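PDB 1O5L: transcriptional regulator, crp family from Thermotoga maritima, which probably binds DNA and regulates transcription as a member of the CRP family. Local coordinates for residues A[13-18]-A[115-119]; A[21-27]-A[96-102]; A[50-56]-A[88-94]; A[77-81]-A[103-107]. All coordinates share one frame; numbering follows the deposited sequence.

Interaction 1 of 4, residues A[13-18]-A[115-119]; sequences MDLKKL and ELLLF
Met13 and Leu116 mark the closest approach of the two backbones, their CA atoms 6.9 Å apart, where the start of the modelled chain passes the beginning of helix 114-139 and then curls into a 3-10 turn from Leu15 on. The contact is carried mainly by apolar packing, and Phe119 and Leu116 receive most of it. The first torsion of Met13, 169°, sets CG anti to the backbone N and brings it over one face of the Phe119 ring. The contact is a CH-pi one, with Met13 CG 4.0 Å from the centroid of the Phe119 ring and 22° off the normal, displaced toward the rim. Met13 CB follows close by, 3.5 Å from Phe119 CD2. In the CRP fold a long helix such as 114-139 is the dimerisation helix that follows the beta roll, and the 13-18 segment closes over its N-terminal turns. At the start of the 3-10 segment an Asx turn shapes the chain: Asp14 OD1 accepts from Lys16 N at 3.2 Å, the donor lying above the carboxylate plane. Leu15 then splits its fork between two partners. Its CD1 reaches Phe119 CE1 at 3.8 Å on an oblique approach, while its CD2 lies 4.1 Å from Leu116 CD1. One turn further, Leu18 and Leu116 extend toward each other tip to tip, CD1 to CD1 at 4.2 Å. Leu116 is shared with helix 103-112, where it packs on Leu109 and Leu110, and Leu18 also touches Leu109 there. On the same helix as Phe119, Leu117 and Leu118 pack on Met111 and Leu107 of the second subunit.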
# COMPACT_ATOMS: atom_id res chain seq x y z
N MET A 13 1.85 4.50 -18.52
CA MET A 13 1.22 3.14 -18.50
C MET A 13 -0.22 3.21 -19.04
O MET A 13 -1.03 3.95 -18.49
CB MET A 13 1.22 2.57 -17.08
CG MET A 13 0.38 1.32 -16.87
SD MET A 13 0.80 0.00 -18.00
CE MET A 13 2.33 -0.20 -17.70
N ASP A 14 -0.53 2.43 -20.09
CA ASP A 14 -1.89 2.36 -20.67
C ASP A 14 -2.53 1.01 -20.26
O ASP A 14 -2.23 -0.03 -20.85
CB ASP A 14 -1.78 2.52 -22.19
CG ASP A 14 -3.12 2.43 -22.92
OD1 ASP A 14 -4.16 2.23 -22.22
OD2 ASP A 14 -3.21 2.54 -24.19
N LEU A 15 -3.38 1.03 -19.24
CA LEU A 15 -3.95 -0.21 -18.69
C LEU A 15 -4.84 -0.97 -19.68
O LEU A 15 -5.04 -2.15 -19.51
CB LEU A 15 -4.71 0.01 -17.36
CG LEU A 15 -3.81 0.44 -16.20
CD1 LEU A 15 -4.61 0.84 -14.97
CD2 LEU A 15 -2.77 -0.63 -15.86
N LYS A 16 -5.34 -0.30 -20.71
CA LYS A 16 -6.16 -0.97 -21.73
C LYS A 16 -5.39 -2.04 -22.52
O LYS A 16 -6.00 -2.92 -23.16
CB LYS A 16 -6.81 0.05 -22.68
CG LYS A 16 -7.93 0.86 -22.02
CD LYS A 16 -8.74 1.70 -23.03
CE LYS A 16 -9.95 2.37 -22.37
NZ LYS A 16 -10.97 2.81 -23.37
N LYS A 17 -4.06 -1.97 -22.49
CA LYS A 17 -3.21 -3.03 -23.05
C LYS A 17 -3.39 -4.40 -22.37
O LYS A 17 -3.06 -5.44 -22.96
CB LYS A 17 -1.74 -2.62 -23.00
CG LYS A 17 -1.40 -1.50 -23.94
CD LYS A 17 0.07 -1.09 -23.81
CE LYS A 17 0.40 0.03 -24.78
NZ LYS A 17 1.84 0.42 -24.71
N LEU A 18 -3.93 -4.40 -21.14
CA LEU A 18 -4.23 -5.65 -20.46
C LEU A 18 -5.57 -6.28 -20.82
O LEU A 18 -5.91 -7.31 -20.27
CB LEU A 18 -4.15 -5.49 -18.94
CG LEU A 18 -2.86 -4.88 -18.35
CD1 LEU A 18 -2.91 -4.78 -16.82
CD2 LEU A 18 -1.64 -5.62 -18.80
N GLU A 115 7.44 -1.73 -15.91
CA GLU A 115 6.66 -0.52 -16.00
C GLU A 115 5.29 -0.71 -15.31
O GLU A 115 4.82 0.19 -14.61
CB GLU A 115 6.60 -0.09 -17.49
CG GLU A 115 5.29 0.47 -17.99
CD GLU A 115 5.40 1.23 -19.30
OE1 GLU A 115 6.11 0.76 -20.21
OE2 GLU A 115 4.76 2.29 -19.45
N LEU A 116 4.69 -1.90 -15.45
CA LEU A 116 3.46 -2.26 -14.76
C LEU A 116 3.65 -2.39 -13.25
O LEU A 116 2.85 -1.87 -12.45
CB LEU A 116 2.90 -3.58 -15.32
CG LEU A 116 1.57 -4.10 -14.73
CD1 LEU A 116 0.41 -3.09 -14.94
CD2 LEU A 116 1.21 -5.45 -15.32
N LEU A 117 4.70 -3.11 -12.86
CA LEU A 117 5.03 -3.30 -11.45
C LEU A 117 5.20 -1.94 -10.76
O LEU A 117 4.63 -1.69 -9.69
CB LEU A 117 6.33 -4.14 -11.31
CG LEU A 117 6.80 -4.38 -9.87
CD1 LEU A 117 5.71 -5.00 -8.99
CD2 LEU A 117 8.03 -5.28 -9.86
N LEU A 118 6.01 -1.09 -11.38
CA LEU A 118 6.24 0.25 -10.87
C LEU A 118 4.96 1.07 -10.77
O LEU A 118 4.73 1.72 -9.76
CB LEU A 118 7.26 0.99 -11.74
CG LEU A 118 8.71 0.79 -11.30
CD1 LEU A 118 9.65 1.23 -12.41
CD2 LEU A 118 8.98 1.56 -10.02
N PHE A 119 4.14 1.03 -11.83
CA PHE A 119 2.85 1.70 -11.84
C PHE A 119 1.97 1.26 -10.67
O PHE A 119 1.48 2.11 -9.92
CB PHE A 119 2.12 1.44 -13.15
CG PHE A 119 0.74 2.04 -13.20
CD1 PHE A 119 -0.37 1.31 -12.73
CD2 PHE A 119 0.55 3.33 -13.68
CE1 PHE A 119 -1.65 1.88 -12.74
CE2 PHE A 119 -0.74 3.90 -13.72
CZ PHE A 119 -1.84 3.17 -13.25

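Interaction 2 of 4, residues A[21-27]-A[96-102]; sequences CGKVIVF and SKILSIP
Lys23 with Ser100, Ile25 with Ile98 and Phe27 with Ser96 are the antiparallel hydrogen-bonded pairs of this two-strand contact, each joined by two backbone bonds. The central pair is typical: Ile25 N donates to Ile98 O at 2.9 Å with an N-H...O angle of 170°, and Ile98 N returns a bond to Ile25 O at 2.8 Å. At the Lys23 end the bond from Lys23 N to Ser100 O is more bent, at 140°. Between these pairs lie the non-hydrogen-bonded ones, Val24 with Leu99 and Val26 with Lys97, where CA-H...O contacts fill in, as from Val26 CA to Ser96 O at 3.3 Å.

Apolar contacts divide between the two faces of the sheet. On the face of Phe27 and Ile98, the Ile98 CD1 methyl comes obliquely to Phe27 CE1 at 3.8 Å, and Ile25 CD1 rests 3.9 Å from Ser100 CB. On the other face Val26 CG1 lies beside Lys97 CG at 3.8 Å, the two side chains pointing the same way. Leu99, its CG anti to the backbone N at a chi1 of 175°, carries CD1 back against Gly22 CA at 3.6 Å.

The pair belongs to one of the two sheets of the cyclic nucleotide-binding beta roll. Strand 23-27 is outermost in its sheet within the chain, and strand 96-102 separates it from strand 42-48. Leu99 and Ile101 form backbone hydrogen bonds with Ile45 and Val43 of that next strand, while the Ser100 hydroxyl is bonded to Asp42. Pro102 is the N-cap residue of helix 103-112, on which Ile101 packs against Phe106 and Cys21 against Leu109.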
# COMPACT_ATOMS: atom_id res chain seq x y z
N CYS A 21 -6.05 -10.13 -21.11
CA CYS A 21 -5.74 -10.85 -19.88
C CYS A 21 -6.96 -11.15 -19.01
O CYS A 21 -6.87 -11.82 -18.00
CB CYS A 21 -4.76 -9.98 -19.06
SG CYS A 21 -3.29 -9.53 -20.01
N GLY A 22 -8.12 -10.64 -19.39
CA GLY A 22 -9.27 -10.74 -18.50
C GLY A 22 -10.59 -10.72 -19.21
O GLY A 22 -10.63 -10.55 -20.42
N LYS A 23 -11.66 -10.92 -18.46
CA LYS A 23 -13.00 -10.79 -18.99
C LYS A 23 -13.53 -9.38 -18.80
O LYS A 23 -13.11 -8.65 -17.92
CB LYS A 23 -13.96 -11.82 -18.39
CG LYS A 23 -14.24 -11.67 -16.91
CD LYS A 23 -15.19 -12.79 -16.44
CE LYS A 23 -15.46 -12.74 -14.91
NZ LYS A 23 -16.90 -13.09 -14.62
N VAL A 24 -14.49 -9.02 -19.64
CA VAL A 24 -15.14 -7.74 -19.56
C VAL A 24 -16.51 -7.91 -18.93
O VAL A 24 -17.25 -8.83 -19.27
CB VAL A 24 -15.23 -7.08 -20.96
CG1 VAL A 24 -16.13 -5.83 -20.93
CG2 VAL A 24 -13.80 -6.74 -21.46
N ILE A 25 -16.82 -7.01 -17.99
CA ILE A 25 -18.14 -7.00 -17.36
C ILE A 25 -18.70 -5.60 -17.41
O ILE A 25 -18.00 -4.63 -17.12
CB ILE A 25 -18.09 -7.48 -15.88
CG1 ILE A 25 -17.32 -8.77 -15.72
CG2 ILE A 25 -19.53 -7.75 -15.35
CD1 ILE A 25 -16.75 -8.91 -14.31
N VAL A 26 -19.99 -5.54 -17.76
CA VAL A 26 -20.71 -4.29 -17.91
C VAL A 26 -21.82 -4.14 -16.85
O VAL A 26 -22.42 -5.14 -16.41
CB VAL A 26 -21.31 -4.18 -19.35
CG1 VAL A 26 -20.25 -4.49 -20.42
CG2 VAL A 26 -22.51 -5.07 -19.52
N PHE A 27 -22.10 -2.90 -16.46
CA PHE A 27 -23.14 -2.59 -15.47
C PHE A 27 -23.98 -1.42 -15.91
O PHE A 27 -23.48 -0.49 -16.52
CB PHE A 27 -22.52 -2.27 -14.12
CG PHE A 27 -21.62 -3.36 -13.58
CD1 PHE A 27 -20.28 -3.42 -13.94
CD2 PHE A 27 -22.13 -4.32 -12.71
CE1 PHE A 27 -19.46 -4.43 -13.46
CE2 PHE A 27 -21.33 -5.33 -12.21
CZ PHE A 27 -19.99 -5.39 -12.58
N SER A 96 -21.34 1.39 -17.31
CA SER A 96 -19.89 1.25 -17.16
C SER A 96 -19.41 -0.13 -17.60
O SER A 96 -20.21 -1.07 -17.77
CB SER A 96 -19.50 1.50 -15.70
OG SER A 96 -19.87 2.78 -15.24
N LYS A 97 -18.10 -0.23 -17.84
CA LYS A 97 -17.44 -1.49 -18.22
C LYS A 97 -16.15 -1.63 -17.44
O LYS A 97 -15.39 -0.68 -17.26
CB LYS A 97 -17.12 -1.55 -19.72
CG LYS A 97 -18.30 -1.21 -20.62
CD LYS A 97 -18.00 -1.47 -22.09
CE LYS A 97 -19.18 -1.11 -22.96
NZ LYS A 97 -18.79 -1.12 -24.40
N ILE A 98 -15.90 -2.85 -17.02
CA ILE A 98 -14.79 -3.18 -16.16
C ILE A 98 -14.05 -4.37 -16.75
O ILE A 98 -14.65 -5.22 -17.40
CB ILE A 98 -15.36 -3.46 -14.74
CG1 ILE A 98 -15.61 -2.11 -14.06
CG2 ILE A 98 -14.46 -4.37 -13.85
CD1 ILE A 98 -16.49 -2.22 -12.83
N LEU A 99 -12.74 -4.40 -16.52
CA LEU A 99 -11.89 -5.53 -16.85
C LEU A 99 -11.59 -6.26 -15.55
O LEU A 99 -11.23 -5.62 -14.54
CB LEU A 99 -10.57 -5.05 -17.49
CG LEU A 99 -9.46 -6.07 -17.82
CD1 LEU A 99 -9.90 -7.19 -18.79
CD2 LEU A 99 -8.25 -5.29 -18.39
N SER A 100 -11.71 -7.59 -15.60
CA SER A 100 -11.56 -8.45 -14.46
C SER A 100 -10.44 -9.46 -14.77
O SER A 100 -10.63 -10.35 -15.61
CB SER A 100 -12.89 -9.18 -14.21
OG SER A 100 -12.86 -9.96 -13.00
N ILE A 101 -9.29 -9.31 -14.13
CA ILE A 101 -8.15 -10.20 -14.31
C ILE A 101 -7.97 -11.10 -13.07
O ILE A 101 -7.88 -10.56 -11.97
CB ILE A 101 -6.85 -9.38 -14.52
CG1 ILE A 101 -7.02 -8.39 -15.69
CG2 ILE A 101 -5.67 -10.30 -14.75
CD1 ILE A 101 -5.84 -7.50 -15.92
N PRO A 102 -7.82 -12.41 -13.25
CA PRO A 102 -7.51 -13.31 -12.14
C PRO A 102 -6.23 -12.90 -11.40
O PRO A 102 -5.22 -12.53 -12.03
CB PRO A 102 -7.35 -14.70 -12.80
CG PRO A 102 -8.01 -14.60 -14.14
CD PRO A 102 -7.93 -13.13 -14.53

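Interaction 3 of 4, residues A[50-56]-A[88-94]; sequences TLKTEHV and VNVVAGE
In the beta roll of the CRP-type cyclic nucleotide-binding domain, Lys52 and Val91 sit in the two inner strands of one four-stranded antiparallel sheet, 51-56 and 89-92. Lys52 N donates to Val91 O at 2.7 Å in an almost straight bond of 172°, and Val91 N answers to Lys52 O. Glu54 and Asn89 repeat the pairing, though the bond from Asn89 N back to Glu54 O is weak. Beyond the regular pairs, Thr50 O takes Gly93 N at 2.8 Å and, weakly, Glu94 N as well.

Thr50 closes this end through its side chain. A chi1 of -55° holds OG1 beside its own backbone N, from where the Thr50 OG1 hydroxyl donates to Glu94 OE2 at 2.6 Å, using the anti lone pair of that oxygen. The same OG1 also meets Lys69 NZ, so the hydroxyl links a carboxylate to an ammonium group. Putting a valine here would remove that link, and both Glu94 OE2 and Lys69 would probably lose a polar mate.

Leu51 CD1 meets Val90 CG1 at 3.9 Å; on the face of Thr53 and Val90, Thr53 CB meets Val88 CG2 at 3.7 Å. His55, the next residue after Glu54 in the strand, puts its ring against that of Phe136 of the second subunit, on which Val88 also packs. On the face of Glu54 and Asn89, Glu54 CG touches Asn89 CB at 3.5 Å, with carboxylate and amide planes 44° apart. Asn89 OD1 accepts from Gln36 N, while its ND2 lies 3.3 Å from the Val56 CG2 methyl.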
# COMPACT_ATOMS: atom_id res chain seq x y z
N THR A 50 -18.32 5.53 -14.95
CA THR A 50 -18.07 6.18 -13.66
C THR A 50 -18.64 5.31 -12.54
O THR A 50 -19.80 4.87 -12.61
CB THR A 50 -18.75 7.60 -13.59
OG1 THR A 50 -18.35 8.43 -14.69
CG2 THR A 50 -18.25 8.38 -12.39
N LEU A 51 -17.84 5.09 -11.50
CA LEU A 51 -18.27 4.36 -10.33
C LEU A 51 -18.38 5.29 -9.12
O LEU A 51 -17.73 6.34 -9.10
CB LEU A 51 -17.30 3.23 -10.03
CG LEU A 51 -16.98 2.33 -11.22
CD1 LEU A 51 -16.01 1.28 -10.81
CD2 LEU A 51 -18.27 1.69 -11.77
N LYS A 52 -19.21 4.90 -8.15
CA LYS A 52 -19.32 5.55 -6.83
C LYS A 52 -18.95 4.59 -5.72
O LYS A 52 -19.37 3.42 -5.72
CB LYS A 52 -20.73 6.07 -6.61
CG LYS A 52 -21.00 7.35 -7.39
CD LYS A 52 -22.32 7.35 -8.10
CE LYS A 52 -23.50 7.49 -7.13
NZ LYS A 52 -24.49 8.50 -7.68
N THR A 53 -18.14 5.06 -4.77
CA THR A 53 -17.81 4.28 -3.60
C THR A 53 -18.59 4.84 -2.42
O THR A 53 -18.60 6.05 -2.21
CB THR A 53 -16.28 4.25 -3.32
OG1 THR A 53 -15.74 5.58 -3.19
CG2 THR A 53 -15.50 3.64 -4.47
N GLU A 54 -19.26 3.95 -1.68
CA GLU A 54 -20.09 4.37 -0.58
C GLU A 54 -19.95 3.42 0.61
O GLU A 54 -20.07 2.20 0.47
CB GLU A 54 -21.55 4.53 -1.03
CG GLU A 54 -22.24 3.24 -1.42
CD GLU A 54 -23.60 3.41 -2.10
OE1 GLU A 54 -23.92 4.53 -2.57
OE2 GLU A 54 -24.34 2.38 -2.17
N HIS A 55 -19.66 3.99 1.78
CA HIS A 55 -19.54 3.23 3.02
C HIS A 55 -20.91 3.02 3.68
O HIS A 55 -21.70 3.94 3.81
CB HIS A 55 -18.63 3.94 4.00
CG HIS A 55 -18.37 3.16 5.25
ND1 HIS A 55 -19.27 3.08 6.29
CD2 HIS A 55 -17.31 2.39 5.62
CE1 HIS A 55 -18.78 2.31 7.24
NE2 HIS A 55 -17.59 1.89 6.86
N VAL A 56 -21.16 1.78 4.09
CA VAL A 56 -22.43 1.38 4.67
C VAL A 56 -22.24 1.34 6.17
O VAL A 56 -21.31 0.71 6.66
CB VAL A 56 -22.87 -0.03 4.22
CG1 VAL A 56 -24.31 -0.28 4.64
CG2 VAL A 56 -22.72 -0.21 2.73
N VAL A 88 -15.80 -0.96 0.78
CA VAL A 88 -16.97 -0.13 0.49
C VAL A 88 -17.84 -0.81 -0.54
O VAL A 88 -17.35 -1.63 -1.30
CB VAL A 88 -16.55 1.28 -0.07
CG1 VAL A 88 -15.69 2.04 0.95
CG2 VAL A 88 -15.81 1.16 -1.39
N ASN A 89 -19.11 -0.45 -0.59
CA ASN A 89 -19.92 -0.68 -1.77
C ASN A 89 -19.31 0.04 -2.98
O ASN A 89 -18.88 1.19 -2.89
CB ASN A 89 -21.33 -0.15 -1.56
CG ASN A 89 -22.18 -1.02 -0.69
OD1 ASN A 89 -21.76 -2.06 -0.18
ND2 ASN A 89 -23.41 -0.61 -0.52
N VAL A 90 -19.26 -0.66 -4.11
CA VAL A 90 -18.89 -0.06 -5.39
C VAL A 90 -20.12 -0.13 -6.30
O VAL A 90 -20.65 -1.21 -6.57
CB VAL A 90 -17.67 -0.77 -6.04
CG1 VAL A 90 -17.24 -0.08 -7.35
CG2 VAL A 90 -16.50 -0.79 -5.07
N VAL A 91 -20.57 1.04 -6.76
CA VAL A 91 -21.82 1.17 -7.50
C VAL A 91 -21.59 1.93 -8.81
O VAL A 91 -20.82 2.88 -8.85
CB VAL A 91 -22.84 1.96 -6.67
CG1 VAL A 91 -24.22 1.95 -7.37
CG2 VAL A 91 -22.94 1.39 -5.25
N ALA A 92 -22.28 1.52 -9.89
CA ALA A 92 -22.19 2.21 -11.18
C ALA A 92 -22.96 3.53 -11.11
O ALA A 92 -24.15 3.53 -10.80
CB ALA A 92 -22.74 1.34 -12.32
N GLY A 93 -22.26 4.63 -11.36
CA GLY A 93 -22.87 5.95 -11.42
C GLY A 93 -23.53 6.20 -12.77
O GLY A 93 -24.47 6.98 -12.88
N GLU A 94 -23.00 5.52 -13.79
CA GLU A 94 -23.55 5.50 -15.12
C GLU A 94 -23.21 4.15 -15.76
O GLU A 94 -22.45 3.36 -15.19
CB GLU A 94 -22.97 6.65 -15.95
CG GLU A 94 -21.46 6.56 -16.21
CD GLU A 94 -20.96 7.71 -17.07
OE1 GLU A 94 -21.57 7.96 -18.14
OE2 GLU A 94 -19.98 8.38 -16.69

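Interaction 4 of 4, residues A[77-81]-A[103-107]; sequences GFIFS and KEVFL
Lys103 leaves the first turn of helix 103-112 with its CB directed toward Ile79 and the 77-81 loop, and each carbon beyond finds a partner there. Lys103 CG lies 4.0 Å from Ile79 CG2. Lys103 CD touches both that methyl and Phe80 CE1, the latter at 4.0 Å on an oblique approach. A bend at chi3 of -112° then turns Lys103 CE toward the loop backbone, 3.6 Å from Ile79 O, and Lys103 NZ donates to the same carbonyl oxygen at 3.1 Å, tilted 23° from its plane. A water that donates to Ser81 O accepts a weak bond from NZ, and Ile40 O is another weak partner.

Phe80 widens the contact. Leu107 slides past it in the opposite direction, with Leu107 CG 3.9 Å from Phe80 CE1, and Phe80 CZ comes to Phe106 CD2 at 4.3 Å, each atom at the edge of the other's ring. Ile79 CG2, besides meeting Lys103, lies over one face of the Phe80 ring, near its rim. The loop is held in shape by a type I turn from Phe78 to Ser81, whose OG bonds back to Phe78 O. In CRP relatives the corresponding loop of the beta roll carries the phosphate-binding cassette; here Phe80 packs on Leu121 of the second subunit, and Glu104 forms a salt bridge with Arg114 of that subunit.

With a methionine here the ammonium is gone, and Ile79 O would probably be left without its side-chain donor. Lys103 NZ is held mainly by Ile79 O, with weaker help from Ile40 O and the water, and these dipoles probably stabilise its positive charge, while the aliphatic stem does the apolar packing.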
# COMPACT_ATOMS: atom_id res chain seq x y z
N GLY A 77 -4.94 -1.08 -3.04
CA GLY A 77 -4.27 -1.38 -1.76
C GLY A 77 -4.85 -2.53 -0.92
O GLY A 77 -4.24 -2.93 0.06
N PHE A 78 -6.02 -3.04 -1.30
CA PHE A 78 -6.71 -4.09 -0.54
C PHE A 78 -6.56 -5.46 -1.20
O PHE A 78 -6.83 -6.49 -0.57
CB PHE A 78 -8.19 -3.72 -0.34
CG PHE A 78 -8.41 -2.49 0.51
CD1 PHE A 78 -8.45 -2.60 1.89
CD2 PHE A 78 -8.58 -1.25 -0.07
CE1 PHE A 78 -8.65 -1.45 2.71
CE2 PHE A 78 -8.78 -0.09 0.74
CZ PHE A 78 -8.82 -0.19 2.12
N ILE A 79 -6.13 -5.47 -2.46
CA ILE A 79 -6.13 -6.70 -3.26
C ILE A 79 -5.32 -7.79 -2.62
O ILE A 79 -5.83 -8.91 -2.46
CB ILE A 79 -5.66 -6.43 -4.72
CG1 ILE A 79 -6.65 -5.52 -5.46
CG2 ILE A 79 -5.52 -7.74 -5.50
CD1 ILE A 79 -6.05 -4.84 -6.71
N PHE A 80 -4.11 -7.45 -2.17
CA PHE A 80 -3.14 -8.44 -1.69
C PHE A 80 -3.01 -8.57 -0.16
O PHE A 80 -2.06 -9.19 0.33
CB PHE A 80 -1.78 -8.23 -2.40
CG PHE A 80 -1.82 -8.54 -3.92
CD1 PHE A 80 -1.82 -9.86 -4.37
CD2 PHE A 80 -1.92 -7.51 -4.85
CE1 PHE A 80 -1.90 -10.15 -5.75
CE2 PHE A 80 -2.00 -7.77 -6.21
CZ PHE A 80 -1.99 -9.12 -6.67
N SER A 81 -3.97 -8.05 0.61
CA SER A 81 -3.96 -8.37 2.06
C SER A 81 -4.30 -9.84 2.34
O SER A 81 -4.74 -10.59 1.46
CB SER A 81 -4.86 -7.45 2.89
OG SER A 81 -6.15 -7.34 2.36
N LYS A 103 -6.28 -12.95 -10.07
CA LYS A 103 -5.18 -12.50 -9.24
C LYS A 103 -3.82 -13.13 -9.62
O LYS A 103 -2.80 -12.45 -9.61
CB LYS A 103 -5.49 -12.76 -7.77
CG LYS A 103 -5.67 -11.49 -6.96
CD LYS A 103 -5.58 -11.73 -5.41
CE LYS A 103 -6.91 -11.52 -4.74
NZ LYS A 103 -6.80 -11.76 -3.27
N GLU A 104 -3.83 -14.43 -9.89
CA GLU A 104 -2.61 -15.18 -10.20
C GLU A 104 -2.00 -14.73 -11.52
O GLU A 104 -0.78 -14.62 -11.63
CB GLU A 104 -2.85 -16.70 -10.25
CG GLU A 104 -3.20 -17.34 -8.92
CD GLU A 104 -2.17 -17.10 -7.80
OE1 GLU A 104 -0.96 -17.02 -8.10
OE2 GLU A 104 -2.57 -16.98 -6.62
N VAL A 105 -2.87 -14.49 -12.51
CA VAL A 105 -2.46 -13.92 -13.76
C VAL A 105 -1.95 -12.49 -13.55
O VAL A 105 -0.91 -12.11 -14.14
CB VAL A 105 -3.59 -13.96 -14.79
CG1 VAL A 105 -3.18 -13.26 -16.08
CG2 VAL A 105 -4.02 -15.41 -15.09
N PHE A 106 -2.63 -11.69 -12.72
CA PHE A 106 -2.13 -10.32 -12.50
C PHE A 106 -0.72 -10.37 -11.88
O PHE A 106 0.15 -9.65 -12.31
CB PHE A 106 -3.07 -9.46 -11.66
CG PHE A 106 -2.74 -7.99 -11.70
CD1 PHE A 106 -3.00 -7.23 -12.84
CD2 PHE A 106 -2.13 -7.36 -10.60
CE1 PHE A 106 -2.66 -5.85 -12.89
CE2 PHE A 106 -1.79 -5.99 -10.64
CZ PHE A 106 -2.06 -5.23 -11.77
N LEU A 107 -0.47 -11.28 -10.95
CA LEU A 107 0.90 -11.46 -10.41
C LEU A 107 1.94 -11.81 -11.48
O LEU A 107 3.05 -11.31 -11.43
CB LEU A 107 0.95 -12.57 -9.35
CG LEU A 107 0.57 -12.25 -7.92
CD1 LEU A 107 0.50 -13.57 -7.17
CD2 LEU A 107 1.55 -11.29 -7.23
O HOH W 1 -3.99 -11.88 -1.27

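How the interactions relate
The four contacts illustrate how a chain closes a beta roll by nested and crossing long-range pairings. Interaction 1 joins the start of the modelled chain to the beginning of the long helix 114-139, and interactions 2, 3 and 4 all lie inside its loop; 3 is also nested in 2, whereas 4 alternates with both. Interactions 2 and 3 belong to the two facing sheets, their centres about 16 Å apart, and touch through Ile98 on Leu51 and Ser96 on Thr50. Interaction 4 hangs helix 103-112 beside interaction 2, and Leu18 on Phe106 connects it to interaction 1. Interactions 1 and 3, with centres about 24 Å apart, lie on opposite sides of the chain's centre. The helices of 1 and 4 are consecutive and both meet the second subunit, linking roll and dimer.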